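Side-chain contacts in UPF0255 protein frsA (Vibrio vulnificus, PDB 4I4C), which probably hydrolyses carboxylic esters to an alcohol and a carboxylate, and has the alpha/beta-hydrolase fold: residues Glu242-Leu247 with Phe271-Asn276; Gly178-His183 with Ser236-Thr241. All coordinates share one frame; numbering follows the deposited sequence.

Contact 1 (Glu242-Leu247 with Phe271-Asn276); sequences EDYSRL and FRFGGN. With 6NA (hexanoic acid), chain D.
Phe273 sets the outer edge of its ring over one face of Tyr244, in an edge-to-face pair at the nucleophile elbow of an alpha/beta-hydrolase fold. The elbow is the sharp turn from strand 266-271 into helix 273-284. Arg272, with a positive phi, stands where serine hydrolases carry their nucleophile, and its NH1 is salt-bridged to Asp366.

The ring centroids are 4.7 Å apart and the planes meet at 55°, too steep for an offset stack. Phe273 CZ lies above the middle of the tyrosine ring and comes within 3.8 Å of Tyr244 CE1. The torsion explains the reach: with CG opposite the backbone N (chi1 -164°), the phenyl group swings to the tyrosine although the CB of Phe273 does not aim at it.

Asn276, one helical turn on from Phe273, meets the phenol end of the same ring. Its CB approaches Tyr244 CE2 at 3.6 Å, while its ND2 donates to Tyr244 OH over 3.2 Å with an N-H...O angle of 155°. The hydroxyl lies in the amide plane, though the N-H is not aimed straight at it. The stronger partners of both polar ends lie outside: the phenol is bonded to the carbonyl oxygen of Trp341, the amide nitrogen to that of Pro298. Two bonds on each buried group should restrict rotation of the phenol and the amide alike.

Through its backbone N and its CB, Phe273 also meets the bound hexanoic acid. The backbone N of Leu202 bonds to the acid too; two amides on its carboxylate are consistent with an oxyanion hole. The acid's O sits close to the backbone where helix 273-284 begins: Arg272 CB is 3.3 Å from it, and the bond from Phe273 N to O of hexanoic acid measures 3.0 Å.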
# COMPACT_ATOMS: atom_id res chain seq x y z
N GLU A 242 -16.85 6.78 -4.49
CA GLU A 242 -17.27 6.69 -3.09
C GLU A 242 -17.50 5.23 -2.68
O GLU A 242 -17.36 4.88 -1.51
CB GLU A 242 -18.50 7.55 -2.81
CG GLU A 242 -18.59 8.00 -1.36
CD GLU A 242 -19.64 9.07 -1.12
OE1 GLU A 242 -19.90 9.88 -2.04
OE2 GLU A 242 -20.22 9.09 -0.01
N ASP A 243 -17.84 4.40 -3.66
CA ASP A 243 -17.91 2.95 -3.46
C ASP A 243 -16.55 2.35 -3.78
O ASP A 243 -16.37 1.69 -4.80
CB ASP A 243 -18.98 2.35 -4.37
CG ASP A 243 -19.10 0.85 -4.21
OD1 ASP A 243 -18.75 0.34 -3.13
OD2 ASP A 243 -19.54 0.19 -5.18
N TYR A 244 -15.58 2.58 -2.90
CA TYR A 244 -14.20 2.19 -3.19
C TYR A 244 -13.87 0.78 -2.69
O TYR A 244 -12.73 0.33 -2.78
CB TYR A 244 -13.20 3.24 -2.68
CG TYR A 244 -13.35 3.65 -1.22
CD1 TYR A 244 -13.74 4.94 -0.87
CD2 TYR A 244 -13.07 2.75 -0.19
CE1 TYR A 244 -13.88 5.32 0.48
CE2 TYR A 244 -13.19 3.12 1.15
CZ TYR A 244 -13.60 4.40 1.48
OH TYR A 244 -13.72 4.76 2.82
N SER A 245 -14.89 0.09 -2.17
CA SER A 245 -14.72 -1.30 -1.74
C SER A 245 -15.16 -2.22 -2.88
O SER A 245 -15.03 -3.45 -2.80
CB SER A 245 -15.54 -1.58 -0.47
OG SER A 245 -16.90 -1.21 -0.64
N ARG A 246 -15.68 -1.58 -3.93
CA ARG A 246 -16.17 -2.17 -5.18
C ARG A 246 -15.45 -3.43 -5.65
O ARG A 246 -16.06 -4.46 -5.93
CB ARG A 246 -16.02 -1.10 -6.27
CG ARG A 246 -17.09 -1.05 -7.32
CD ARG A 246 -17.19 0.36 -7.89
NE ARG A 246 -16.27 0.65 -8.98
CZ ARG A 246 -15.16 1.39 -8.88
NH1 ARG A 246 -14.82 1.92 -7.70
NH2 ARG A 246 -14.40 1.61 -9.95
N LEU A 247 -14.13 -3.32 -5.81
CA LEU A 247 -13.34 -4.38 -6.42
C LEU A 247 -13.18 -5.55 -5.45
O LEU A 247 -13.19 -6.71 -5.86
CB LEU A 247 -11.97 -3.84 -6.86
CG LEU A 247 -11.92 -2.59 -7.76
CD1 LEU A 247 -10.47 -2.26 -8.17
CD2 LEU A 247 -12.79 -2.74 -8.99
N PHE A 271 -4.27 -2.09 5.22
CA PHE A 271 -3.32 -1.09 5.70
C PHE A 271 -3.64 0.26 5.09
O PHE A 271 -4.02 0.33 3.91
CB PHE A 271 -1.90 -1.48 5.28
CG PHE A 271 -1.47 -2.84 5.73
CD1 PHE A 271 -0.88 -3.02 6.98
CD2 PHE A 271 -1.63 -3.95 4.90
CE1 PHE A 271 -0.46 -4.29 7.39
CE2 PHE A 271 -1.21 -5.21 5.31
CZ PHE A 271 -0.62 -5.38 6.55
N ARG A 272 -3.46 1.33 5.85
CA ARG A 272 -3.77 2.67 5.35
C ARG A 272 -5.15 2.70 4.71
O ARG A 272 -6.08 2.10 5.23
CB ARG A 272 -2.71 3.15 4.34
CG ARG A 272 -1.28 3.06 4.80
CD ARG A 272 -1.14 3.65 6.16
NE ARG A 272 -0.46 4.93 6.14
CZ ARG A 272 -0.45 5.78 7.16
NH1 ARG A 272 -1.10 5.50 8.30
NH2 ARG A 272 0.21 6.93 7.04
N PHE A 273 -5.27 3.38 3.57
CA PHE A 273 -6.56 3.53 2.91
C PHE A 273 -7.15 2.17 2.55
O PHE A 273 -8.37 2.02 2.47
CB PHE A 273 -6.44 4.41 1.66
CG PHE A 273 -7.76 4.93 1.14
CD1 PHE A 273 -8.82 5.15 2.00
CD2 PHE A 273 -7.93 5.20 -0.20
CE1 PHE A 273 -10.02 5.63 1.52
CE2 PHE A 273 -9.14 5.68 -0.68
CZ PHE A 273 -10.18 5.89 0.18
N GLY A 274 -6.28 1.19 2.34
CA GLY A 274 -6.74 -0.19 2.20
C GLY A 274 -7.67 -0.58 3.35
O GLY A 274 -8.64 -1.32 3.17
N GLY A 275 -7.38 -0.07 4.55
CA GLY A 275 -8.21 -0.34 5.71
C GLY A 275 -9.65 0.18 5.65
O GLY A 275 -10.56 -0.47 6.14
N ASN A 276 -9.85 1.35 5.06
CA ASN A 276 -11.21 1.85 4.86
C ASN A 276 -12.05 0.91 4.05
O ASN A 276 -13.24 0.72 4.33
CB ASN A 276 -11.20 3.16 4.12
CG ASN A 276 -10.67 4.27 4.94
OD1 ASN A 276 -9.68 4.10 5.66
ND2 ASN A 276 -11.32 5.44 4.85
CA 6NA D . -3.65 7.08 2.78
C 6NA D . -2.95 5.94 2.12
O 6NA D . -3.54 4.96 1.74
CB 6NA D . -3.66 8.32 2.00
CG 6NA D . -4.43 9.44 2.51
CD 6NA D . -3.99 10.07 3.74
C6 6NA D . -2.99 11.10 3.59
OXT 6NA D . -1.77 5.98 1.95

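Contact 2 (Gly178-His183 with Ser236-Thr241); sequences GKITAH and SKYPLT
Tyr238 has CG opposite its own carbonyl carbon (chi1 -73°), which sends the phenol across to the start of strand 178-186; Ile180, with CG1 in the equivalent position (chi1 -70°), presents that methylene to the ring. The two side chains cross at about a right angle, and Ile180 CG1 comes to 4.0 Å from Tyr238 CE2.

The rest of the contact is ring against backbone. Tyr238 OH rests 3.1 Å from Gly178 C, where the glycine leaves room for the oxygen to lie close to the chain. Lys179 O sits at the ring edge, near its plane, 3.7 Å from Tyr238 CE2.

Proximity here is not bonding: Gly178 O is 3.4 Å from Tyr238 OH, but the angle is poor. The phenol bonds instead to the carbonyl oxygen of Phe175, on the partner strand 167-175, so its tip is held at the turn between two antiparallel strands. Leu247 of helix 246-254 packs against both Ile180 and Tyr238.

A loop tyrosine is thereby fixed to the beta hairpin 167-175/178-186, the antiparallel margin of the mixed central sheet of an alpha/beta hydrolase.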
# COMPACT_ATOMS: atom_id res chain seq x y z
N GLY A 178 -13.47 -4.41 -17.57
CA GLY A 178 -12.06 -4.68 -17.37
C GLY A 178 -11.94 -5.94 -16.54
O GLY A 178 -12.95 -6.61 -16.28
N LYS A 179 -10.72 -6.27 -16.14
CA LYS A 179 -10.50 -7.36 -15.19
C LYS A 179 -9.76 -6.84 -13.97
O LYS A 179 -8.88 -5.98 -14.07
CB LYS A 179 -9.70 -8.50 -15.81
CG LYS A 179 -10.34 -9.14 -17.03
CD LYS A 179 -9.40 -10.16 -17.65
CE LYS A 179 -9.81 -10.50 -19.08
NZ LYS A 179 -11.12 -11.19 -19.12
N ILE A 180 -10.14 -7.37 -12.81
CA ILE A 180 -9.40 -7.13 -11.58
C ILE A 180 -8.27 -8.14 -11.51
O ILE A 180 -8.51 -9.33 -11.63
CB ILE A 180 -10.31 -7.34 -10.37
CG1 ILE A 180 -11.35 -6.22 -10.29
CG2 ILE A 180 -9.48 -7.43 -9.09
CD1 ILE A 180 -12.46 -6.48 -9.26
N THR A 181 -7.03 -7.66 -11.36
CA THR A 181 -5.88 -8.56 -11.23
C THR A 181 -5.51 -8.76 -9.77
O THR A 181 -5.19 -7.80 -9.06
CB THR A 181 -4.64 -8.03 -11.95
OG1 THR A 181 -4.94 -7.83 -13.34
CG2 THR A 181 -3.50 -9.03 -11.82
N ALA A 182 -5.54 -10.01 -9.32
CA ALA A 182 -5.22 -10.32 -7.93
C ALA A 182 -4.20 -11.46 -7.83
O ALA A 182 -4.08 -12.28 -8.73
CB ALA A 182 -6.51 -10.66 -7.15
N HIS A 183 -3.45 -11.50 -6.73
CA HIS A 183 -2.47 -12.56 -6.55
C HIS A 183 -2.83 -13.46 -5.37
O HIS A 183 -2.85 -13.02 -4.22
CB HIS A 183 -1.06 -11.98 -6.37
CG HIS A 183 -0.51 -11.34 -7.60
ND1 HIS A 183 -0.92 -10.10 -8.05
CD2 HIS A 183 0.42 -11.77 -8.49
CE1 HIS A 183 -0.26 -9.79 -9.15
NE2 HIS A 183 0.57 -10.79 -9.44
N SER A 236 -5.46 0.50 -11.79
CA SER A 236 -5.34 1.87 -12.28
C SER A 236 -6.53 2.33 -13.12
O SER A 236 -6.93 3.49 -13.05
CB SER A 236 -4.04 2.04 -13.09
OG SER A 236 -4.02 1.16 -14.20
N LYS A 237 -7.09 1.42 -13.90
CA LYS A 237 -8.18 1.77 -14.81
C LYS A 237 -9.55 1.81 -14.12
O LYS A 237 -10.55 2.16 -14.74
CB LYS A 237 -8.17 0.85 -16.03
CG LYS A 237 -6.89 0.97 -16.85
CD LYS A 237 -6.94 0.15 -18.12
CE LYS A 237 -6.97 -1.34 -17.81
NZ LYS A 237 -5.79 -1.76 -17.00
N TYR A 238 -9.59 1.47 -12.83
CA TYR A 238 -10.82 1.55 -12.06
C TYR A 238 -10.85 2.82 -11.22
O TYR A 238 -10.12 2.92 -10.23
CB TYR A 238 -10.97 0.34 -11.14
CG TYR A 238 -11.33 -0.93 -11.86
CD1 TYR A 238 -12.61 -1.12 -12.36
CD2 TYR A 238 -10.40 -1.94 -12.03
CE1 TYR A 238 -12.94 -2.27 -13.01
CE2 TYR A 238 -10.73 -3.10 -12.68
CZ TYR A 238 -12.00 -3.26 -13.17
OH TYR A 238 -12.33 -4.42 -13.82
N PRO A 239 -11.69 3.79 -11.60
CA PRO A 239 -11.74 5.07 -10.90
C PRO A 239 -12.09 4.91 -9.42
O PRO A 239 -12.88 4.05 -9.02
CB PRO A 239 -12.86 5.83 -11.62
CG PRO A 239 -12.90 5.21 -12.98
CD PRO A 239 -12.60 3.76 -12.76
N LEU A 240 -11.44 5.74 -8.61
CA LEU A 240 -11.68 5.79 -7.19
C LEU A 240 -12.97 6.56 -6.93
O LEU A 240 -13.00 7.78 -7.05
CB LEU A 240 -10.50 6.50 -6.52
CG LEU A 240 -10.33 6.41 -5.02
CD1 LEU A 240 -10.05 4.97 -4.62
CD2 LEU A 240 -9.21 7.34 -4.58
N THR A 241 -14.04 5.85 -6.61
CA THR A 241 -15.32 6.49 -6.34
C THR A 241 -15.66 6.34 -4.87
O THR A 241 -14.86 5.80 -4.10
CB THR A 241 -16.47 5.88 -7.16
OG1 THR A 241 -17.08 4.82 -6.42
CG2 THR A 241 -15.95 5.34 -8.49

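Contact 2 (178-183 with 236-241) closes before contact 1 (242-247 with 271-276) opens, and their centres are 12 Å apart. Residues 236-241 run directly into 242-247, forming the last part of the connection from strand 223-226 and the start of helix 246-254. Where they adjoin, Arg246 NH2 lies 3.0 Å from Pro239 O, a probable hydrogen bond, and Leu247 CD2 packs 3.7 Å from Tyr238 CG. Both contacts belong to the same eight-stranded sheet: contact 2 reaches its outer hairpin, contact 1 the central strand 266-271 and the helix after it. The connection therefore spans from the sheet margin to the elbow beside the hexanoic acid pocket.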